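Local coordinates for protein Ras-3 from Cryphonectria parasitica (Cryphonectria parasitica, PDB 4KU4) that belongs to the Ras family of small P-loop nucleotide-binding proteins and holds guanosine-5'-diphosphate and magnesium, at residues T28-H37 and Y43-R53. Sequence-based numbering, arbitrary orientation.
With MG (magnesium ion), chain D; MG (magnesium ion), chain E; GDP (guanosine-5'-diphosphate), chain C.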
ATOM      1  N   THR A  28      -5.408  -6.684   4.459  1.00 12.68           N
ATOM      2  CA  THR A  28      -5.608  -6.757   5.902  1.00  9.18           C
ATOM      3  C   THR A  28      -4.402  -7.337   6.638  1.00 10.14           C
ATOM      4  O   THR A  28      -3.976  -6.795   7.666  1.00  6.38           O
ATOM      5  CB  THR A  28      -6.849  -7.593   6.247  1.00  7.96           C
ATOM      6  OG1 THR A  28      -8.007  -6.983   5.669  1.00  7.67           O
ATOM      7  CG2 THR A  28      -7.019  -7.657   7.774  1.00  5.86           C
ATOM      8  N   SER A  29      -3.857  -8.428   6.103  1.00  8.19           N
ATOM      9  CA  SER A  29      -2.702  -9.106   6.691  1.00  8.07           C
ATOM     10  C   SER A  29      -1.487  -8.170   6.790  1.00  8.88           C
ATOM     11  O   SER A  29      -0.820  -8.114   7.826  1.00  8.69           O
ATOM     12  CB  SER A  29      -2.358 -10.379   5.899  1.00  7.79           C
ATOM     13  OG  SER A  29      -3.414 -11.326   5.997  1.00  8.98           O
ATOM     14  N   LEU A  30      -1.236  -7.414   5.725  1.00  8.21           N
ATOM     15  CA  LEU A  30      -0.147  -6.440   5.713  1.00  6.47           C
ATOM     16  C   LEU A  30      -0.337  -5.384   6.799  1.00 10.94           C
ATOM     17  O   LEU A  30       0.596  -5.049   7.520  1.00  7.46           O
ATOM     18  CB  LEU A  30      -0.046  -5.762   4.343  1.00  7.27           C
ATOM     19  CG  LEU A  30       0.616  -6.560   3.224  1.00 11.07           C
ATOM     20  CD1 LEU A  30       0.290  -5.924   1.881  1.00  9.69           C
ATOM     21  CD2 LEU A  30       2.119  -6.634   3.426  1.00 15.87           C
ATOM     22  N   THR A  31      -1.557  -4.861   6.905  1.00  8.04           N
ATOM     23  CA  THR A  31      -1.847  -3.771   7.827  1.00  8.96           C
ATOM     24  C   THR A  31      -1.767  -4.235   9.281  1.00  9.48           C
ATOM     25  O   THR A  31      -1.268  -3.518  10.137  1.00  7.80           O
ATOM     26  CB  THR A  31      -3.244  -3.170   7.572  1.00 13.20           C
ATOM     27  OG1 THR A  31      -3.397  -2.839   6.184  1.00 11.64           O
ATOM     28  CG2 THR A  31      -3.434  -1.912   8.391  1.00 11.07           C
ATOM     29  N   VAL A  32      -2.289  -5.425   9.552  1.00 10.35           N
ATOM     30  CA  VAL A  32      -2.271  -6.012  10.893  1.00 10.37           C
ATOM     31  C   VAL A  32      -0.831  -6.344  11.304  1.00 11.25           C
ATOM     32  O   VAL A  32      -0.422  -6.123  12.444  1.00  9.76           O
ATOM     33  CB  VAL A  32      -3.177  -7.275  10.925  1.00 13.65           C
ATOM     34  CG1 VAL A  32      -2.960  -8.068  12.189  1.00 18.94           C
ATOM     35  CG2 VAL A  32      -4.639  -6.877  10.777  1.00 16.85           C
ATOM     36  N   ASN A  33      -0.050  -6.836  10.355  1.00 11.31           N
ATOM     37  CA  ASN A  33       1.374  -7.064  10.591  1.00 11.86           C
ATOM     38  C   ASN A  33       2.120  -5.769  10.896  1.00 10.56           C
ATOM     39  O   ASN A  33       2.804  -5.670  11.913  1.00 11.60           O
ATOM     40  CB  ASN A  33       2.013  -7.812   9.414  1.00 10.35           C
ATOM     41  CG  ASN A  33       3.481  -8.144   9.659  1.00 15.37           C
ATOM     42  OD1 ASN A  33       4.386  -7.382   9.278  1.00 20.64           O
ATOM     43  ND2 ASN A  33       3.726  -9.284  10.295  1.00 13.13           N
ATOM     44  N   LEU A  34       1.976  -4.774  10.020  1.00  7.38           N
ATOM     45  CA  LEU A  34       2.636  -3.500  10.191  1.00  6.76           C
ATOM     46  C   LEU A  34       2.355  -2.877  11.553  1.00 14.22           C
ATOM     47  O   LEU A  34       3.264  -2.377  12.198  1.00 12.38           O
ATOM     48  CB  LEU A  34       2.213  -2.528   9.102  1.00 11.68           C
ATOM     49  CG  LEU A  34       2.741  -1.110   9.283  1.00 12.79           C
ATOM     50  CD1 LEU A  34       4.219  -1.046   8.887  1.00 11.99           C
ATOM     51  CD2 LEU A  34       1.905  -0.157   8.458  1.00 16.65           C
ATOM     52  N   THR A  35       1.088  -2.902  11.971  1.00 11.61           N
ATOM     53  CA  THR A  35       0.668  -2.207  13.180  1.00 11.17           C
ATOM     54  C   THR A  35       0.837  -3.018  14.461  1.00 14.63           C
ATOM     55  O   THR A  35       0.546  -2.518  15.539  1.00 10.65           O
ATOM     56  CB  THR A  35      -0.779  -1.706  13.070  1.00 10.30           C
ATOM     57  OG1 THR A  35      -1.654  -2.827  12.915  1.00 12.85           O
ATOM     58  CG2 THR A  35      -0.926  -0.766  11.889  1.00  8.88           C
ATOM     59  N   LYS A  36       1.322  -4.248  14.343  1.00 11.74           N
ATOM     60  CA  LYS A  36       1.617  -5.072  15.515  1.00 11.12           C
ATOM     61  C   LYS A  36       0.349  -5.335  16.321  1.00 14.52           C
ATOM     62  O   LYS A  36       0.362  -5.338  17.553  1.00 16.27           O
ATOM     63  CB  LYS A  36       2.701  -4.411  16.378  1.00 17.86           C
ATOM     64  CG  LYS A  36       3.961  -3.988  15.609  1.00 18.75           C
ATOM     65  CD  LYS A  36       5.004  -5.103  15.588  1.00 21.10           C
ATOM     66  CE  LYS A  36       6.151  -4.766  14.639  1.00 27.30           C
ATOM     67  NZ  LYS A  36       6.733  -3.421  14.949  1.00 28.97           N
ATOM     68  N   HIS A  37      -0.749  -5.562  15.606  1.00 12.62           N
ATOM     69  CA  HIS A  37      -2.054  -5.831  16.210  1.00 13.39           C
ATOM     70  C   HIS A  37      -1.968  -7.124  17.031  1.00 15.61           C
ATOM     71  O   HIS A  37      -1.165  -8.002  16.713  1.00 17.97           O
ATOM     72  CB  HIS A  37      -3.094  -5.966  15.087  1.00 13.79           C
ATOM     73  CG  HIS A  37      -4.519  -5.872  15.546  1.00 10.59           C
ATOM     74  ND1 HIS A  37      -5.179  -6.921  16.146  1.00 16.77           N
ATOM     75  CD2 HIS A  37      -5.409  -4.858  15.473  1.00 17.14           C
ATOM     76  CE1 HIS A  37      -6.412  -6.553  16.434  1.00 16.12           C
ATOM     77  NE2 HIS A  37      -6.584  -5.310  16.024  1.00 20.04           N
ATOM     78  N   TYR A  43      -6.361 -11.643  12.811  1.00 13.92           N
ATOM     79  CA  TYR A  43      -7.354 -10.571  12.895  1.00 12.46           C
ATOM     80  C   TYR A  43      -7.888 -10.168  11.527  1.00  9.07           C
ATOM     81  O   TYR A  43      -7.130  -9.776  10.645  1.00  7.36           O
ATOM     82  CB  TYR A  43      -6.803  -9.350  13.644  1.00 13.30           C
ATOM     83  CG  TYR A  43      -7.889  -8.351  13.985  1.00 10.27           C
ATOM     84  CD1 TYR A  43      -8.767  -8.591  15.043  1.00 11.49           C
ATOM     85  CD2 TYR A  43      -8.028  -7.167  13.262  1.00 11.63           C
ATOM     86  CE1 TYR A  43      -9.774  -7.696  15.338  1.00 18.66           C
ATOM     87  CE2 TYR A  43      -9.012  -6.261  13.566  1.00 10.29           C
ATOM     88  CZ  TYR A  43      -9.886  -6.534  14.604  1.00 16.03           C
ATOM     89  OH  TYR A  43     -10.876  -5.641  14.924  1.00 11.54           O
ATOM     90  N   ASP A  44      -9.202 -10.285  11.344  1.00 11.33           N
ATOM     91  CA  ASP A  44      -9.801 -10.041  10.028  1.00  9.10           C
ATOM     92  C   ASP A  44     -11.299  -9.787  10.119  1.00 10.03           C
ATOM     93  O   ASP A  44     -12.091 -10.635   9.704  1.00 11.21           O
ATOM     94  CB  ASP A  44      -9.580 -11.239   9.095  1.00  8.70           C
ATOM     95  CG  ASP A  44     -10.063 -10.971   7.678  1.00 10.44           C
ATOM     96  OD1 ASP A  44     -10.187  -9.784   7.315  1.00  9.70           O
ATOM     97  OD2 ASP A  44     -10.313 -11.940   6.926  1.00 13.28           O
ATOM     98  N   PRO A  45     -11.695  -8.620  10.640  1.00 10.19           N
ATOM     99  CA  PRO A  45     -13.126  -8.390  10.869  1.00 12.66           C
ATOM    100  C   PRO A  45     -13.911  -8.230   9.566  1.00 14.20           C
ATOM    101  O   PRO A  45     -13.405  -7.716   8.570  1.00 11.65           O
ATOM    102  CB  PRO A  45     -13.149  -7.085  11.673  1.00 17.63           C
ATOM    103  CG  PRO A  45     -11.878  -6.411  11.346  1.00 13.63           C
ATOM    104  CD  PRO A  45     -10.867  -7.503  11.133  1.00 13.24           C
ATOM    105  N   THR A  46     -15.159  -8.680   9.585  1.00 15.97           N
ATOM    106  CA  THR A  46     -16.009  -8.625   8.398  1.00 19.47           C
ATOM    107  C   THR A  46     -16.131  -7.189   7.884  1.00 18.04           C
ATOM    108  O   THR A  46     -16.117  -6.933   6.678  1.00 20.53           O
ATOM    109  CB  THR A  46     -17.373  -9.271   8.706  1.00 26.43           C
ATOM    110  OG1 THR A  46     -17.150 -10.647   9.050  1.00 23.30           O
ATOM    111  CG2 THR A  46     -18.311  -9.193   7.509  1.00 26.44           C
ATOM    112  N   LEU A  47     -16.218  -6.249   8.808  1.00 14.37           N
ATOM    113  CA  LEU A  47     -16.175  -4.840   8.467  1.00 14.72           C
ATOM    114  C   LEU A  47     -14.757  -4.317   8.726  1.00 19.84           C
ATOM    115  O   LEU A  47     -14.271  -4.379   9.852  1.00 15.14           O
ATOM    116  CB  LEU A  47     -17.222  -4.098   9.295  1.00 24.69           C
ATOM    117  CG  LEU A  47     -16.939  -2.704   9.827  1.00 25.09           C
ATOM    118  CD1 LEU A  47     -17.663  -1.665   9.001  1.00 27.34           C
ATOM    119  N   GLU A  48     -14.091  -3.842   7.672  1.00 13.32           N
ATOM    120  CA  GLU A  48     -12.698  -3.382   7.765  1.00 14.97           C
ATOM    121  C   GLU A  48     -12.470  -2.279   8.775  1.00 15.35           C
ATOM    122  O   GLU A  48     -13.333  -1.436   8.996  1.00 14.24           O
ATOM    123  CB  GLU A  48     -12.198  -2.880   6.410  1.00 12.65           C
ATOM    124  CG  GLU A  48     -11.880  -3.978   5.440  1.00 22.07           C
ATOM    125  CD  GLU A  48     -13.117  -4.586   4.833  1.00 29.31           C
ATOM    126  OE1 GLU A  48     -14.162  -3.880   4.748  1.00 23.05           O
ATOM    127  OE2 GLU A  48     -13.038  -5.772   4.447  1.00 25.95           O
ATOM    128  N   ASP A  49     -11.279  -2.269   9.364  1.00 17.89           N
ATOM    129  CA  ASP A  49     -10.936  -1.237  10.330  1.00 13.45           C
ATOM    130  C   ASP A  49      -9.933  -0.262   9.748  1.00 12.65           C
ATOM    131  O   ASP A  49      -9.363  -0.500   8.679  1.00 10.59           O
ATOM    132  CB  ASP A  49     -10.240  -1.847  11.567  1.00 19.51           C
ATOM    133  CG  ASP A  49     -11.171  -2.704  12.417  1.00 24.20           C
ATOM    134  OD1 ASP A  49     -10.695  -3.238  13.444  1.00 17.80           O
ATOM    135  OD2 ASP A  49     -12.367  -2.858  12.076  1.00 26.75           O
ATOM    136  N   SER A  50      -9.772   0.864  10.441  1.00  8.40           N
ATOM    137  CA  SER A  50      -8.700   1.799  10.152  1.00 13.00           C
ATOM    138  C   SER A  50      -7.685   1.376  11.213  1.00 14.64           C
ATOM    139  O   SER A  50      -8.070   1.038  12.337  1.00 12.07           O
ATOM    140  CB  SER A  50      -9.126   3.240  10.354  1.00 16.57           C
ATOM    141  OG  SER A  50      -8.020   4.065  10.651  1.00 22.38           O
ATOM    142  N   TYR A  51      -6.405   1.379  10.866  1.00  9.96           N
ATOM    143  CA  TYR A  51      -5.355   0.922  11.782  1.00 13.23           C
ATOM    144  C   TYR A  51      -4.315   2.008  11.983  1.00  9.26           C
ATOM    145  O   TYR A  51      -4.155   2.882  11.138  1.00  8.36           O
ATOM    146  CB  TYR A  51      -4.676  -0.339  11.231  1.00  9.60           C
ATOM    147  CG  TYR A  51      -5.568  -1.546  11.130  1.00 10.18           C
ATOM    148  CD1 TYR A  51      -5.666  -2.448  12.182  1.00 13.38           C
ATOM    149  CD2 TYR A  51      -6.311  -1.792   9.975  1.00 11.43           C
ATOM    150  CE1 TYR A  51      -6.482  -3.557  12.103  1.00 15.14           C
ATOM    151  CE2 TYR A  51      -7.134  -2.901   9.884  1.00 13.78           C
ATOM    152  CZ  TYR A  51      -7.215  -3.779  10.946  1.00 14.92           C
ATOM    153  OH  TYR A  51      -8.015  -4.885  10.863  1.00 14.76           O
ATOM    154  N   ARG A  52      -3.592   1.958  13.102  1.00  9.49           N
ATOM    155  CA  ARG A  52      -2.591   2.974  13.391  1.00  8.69           C
ATOM    156  C   ARG A  52      -1.235   2.361  13.704  1.00  8.69           C
ATOM    157  O   ARG A  52      -1.137   1.318  14.363  1.00  7.61           O
ATOM    158  CB  ARG A  52      -3.027   3.841  14.579  1.00  7.22           C
ATOM    159  CG  ARG A  52      -4.257   4.703  14.330  1.00  7.11           C
ATOM    160  CD  ARG A  52      -4.814   5.261  15.635  1.00 13.04           C
ATOM    161  NE  ARG A  52      -5.118   4.196  16.587  1.00 11.74           N
ATOM    162  CZ  ARG A  52      -6.221   3.458  16.601  1.00 13.90           C
ATOM    163  NH1 ARG A  52      -7.193   3.636  15.697  1.00 12.91           N
ATOM    164  NH2 ARG A  52      -6.351   2.521  17.528  1.00 12.75           N
ATOM    165  N   ARG A  53      -0.190   3.031  13.245  1.00  8.08           N
ATOM    166  CA  ARG A  53       1.177   2.683  13.624  1.00 11.19           C
ATOM    167  C   ARG A  53       1.928   3.946  14.044  1.00 10.20           C
ATOM    168  O   ARG A  53       2.146   4.855  13.241  1.00 10.34           O
ATOM    169  CB  ARG A  53       1.903   1.994  12.461  1.00 10.87           C
ATOM    170  CG  ARG A  53       3.424   1.801  12.686  1.00 11.17           C
ATOM    171  CD  ARG A  53       3.739   0.673  13.664  1.00 13.74           C
ATOM    172  NE  ARG A  53       5.158   0.658  14.028  1.00 14.86           N
ATOM    173  CZ  ARG A  53       6.094  -0.054  13.404  1.00 22.10           C
ATOM    174  NH1 ARG A  53       7.354   0.019  13.802  1.00 13.18           N
ATOM    175  NH2 ARG A  53       5.783  -0.832  12.381  1.00  9.94           N
TER
HETATM  176 MG    MG D 302      -9.202  -7.544   3.921  1.00  9.41          MG
HETATM  177 MG    MG E 303     -14.107  -2.177  13.284  1.00 23.10          MG
HETATM  178  PB  GDP C 301      -7.239  -9.117   1.623  1.00  7.94           P
HETATM  179  O1B GDP C 301      -7.430  -8.281   2.866  1.00  8.87           O
HETATM  180  O2B GDP C 301      -6.465  -8.312   0.583  1.00  5.43           O
HETATM  181  O3B GDP C 301      -8.578  -9.556   1.065  1.00 12.54           O
HETATM  182  O3A GDP C 301      -6.356 -10.417   2.015  1.00  7.57           O
HETATM  183  PA  GDP C 301      -6.179 -11.089   3.490  1.00  9.10           P
HETATM  184  O1A GDP C 301      -5.259 -10.282   4.380  1.00 11.07           O
HETATM  185  O2A GDP C 301      -7.501 -11.355   4.169  1.00  7.25           O
HETATM  186  O5' GDP C 301      -5.432 -12.461   3.135  1.00 13.05           O
HETATM  187  C5' GDP C 301      -6.081 -13.389   2.261  1.00 12.31           C
HETATM  188  C4' GDP C 301      -5.393 -14.733   2.435  1.00 14.54           C
HETATM  189  O4' GDP C 301      -4.045 -14.560   2.051  1.00 11.05           O
HETATM  190  C3' GDP C 301      -5.374 -15.210   3.873  1.00 16.92           C
HETATM  191  O3' GDP C 301      -5.558 -16.638   3.907  1.00 19.30           O
HETATM  192  C2' GDP C 301      -3.977 -14.875   4.338  1.00 18.87           C
HETATM  193  O2' GDP C 301      -3.522 -15.770   5.351  1.00 15.15           O
HETATM  194  C1' GDP C 301      -3.180 -15.036   3.059  1.00 17.70           C
HETATM  195  N9  GDP C 301      -1.976 -14.182   3.007  1.00 13.53           N
HETATM  196  C8  GDP C 301      -1.929 -12.838   3.101  1.00  8.99           C
HETATM  197  N7  GDP C 301      -0.654 -12.401   2.982  1.00 10.25           N
HETATM  198  C5  GDP C 301       0.126 -13.480   2.797  1.00 11.03           C
HETATM  199  C6  GDP C 301       1.561 -13.738   2.607  1.00 13.93           C
HETATM  200  O6  GDP C 301       2.373 -12.798   2.584  1.00 10.91           O
HETATM  201  N1  GDP C 301       1.961 -15.008   2.446  1.00 11.11           N
HETATM  202  C2  GDP C 301       1.119 -16.042   2.469  1.00 12.10           C
HETATM  203  N2  GDP C 301       1.630 -17.287   2.310  1.00 14.94           N
HETATM  204  N3  GDP C 301      -0.217 -15.884   2.644  1.00 15.85           N
HETATM  205  C4  GDP C 301      -0.747 -14.650   2.813  1.00 11.87           C
HETATM  206  O   HOH W   1      -9.438  -9.549   4.786  1.00 13.50           O
HETATM  207  O   HOH W   2     -10.910  -7.063   5.133  1.00 11.70           O
HETATM  208  O   HOH W   3     -10.481  -8.137   2.223  1.00 12.69           O
HETATM  209  O   HOH W   4      -8.858  -5.589   3.074  1.00 11.36           O
HETATM  210  O   HOH W   5     -16.086  -2.114  14.326  1.00 26.20           O
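Tyr51 lies against one side of helix 28-35, where its ring meets Thr31 and Val32 in the tight part of the contact. Thr31 CG2 presses on Tyr51 CD2 at 3.3 Å, and Val32 CG2 reaches Tyr51 OH at 3.9 Å; Thr35 CG2 packs on Tyr51 CB and the Arg52 carbonyl oxygen. His37, Tyr43 and Tyr51 form an aromatic cluster: the His37 ring stacks face to face on Tyr43, planes at 25°, with His37 CE1 over the centre of the Tyr43 ring, while His37 CD2 lies at the Tyr51 ring edge. Tyr43 CG lies anti to the backbone N (chi1 -168°), which carries the ring out to His37, and Tyr43 OH hydrogen-bonds Asp49 OD1 at 2.8 Å. Thr28, early in the helix, closes what is probably the P-loop (Walker A) motif; loop 43-49 probably matches the switch one region of Ras proteins and runs into edge strand 50-57. Thr28 OG1 binds magnesium directly and hydrogen-bonds Asp68, whereas exposed Asp44 reaches that ion through water. Arg53 NH2 hydrogen-bonds Leu34 O at 3.0 Å, bent to 135° at the hydrogen, and salt-bridges Glu183. On the solvent side, exposed Lys36 puts NZ over one guanidinium face of Arg53, its own pairing with Glu183 long and weak.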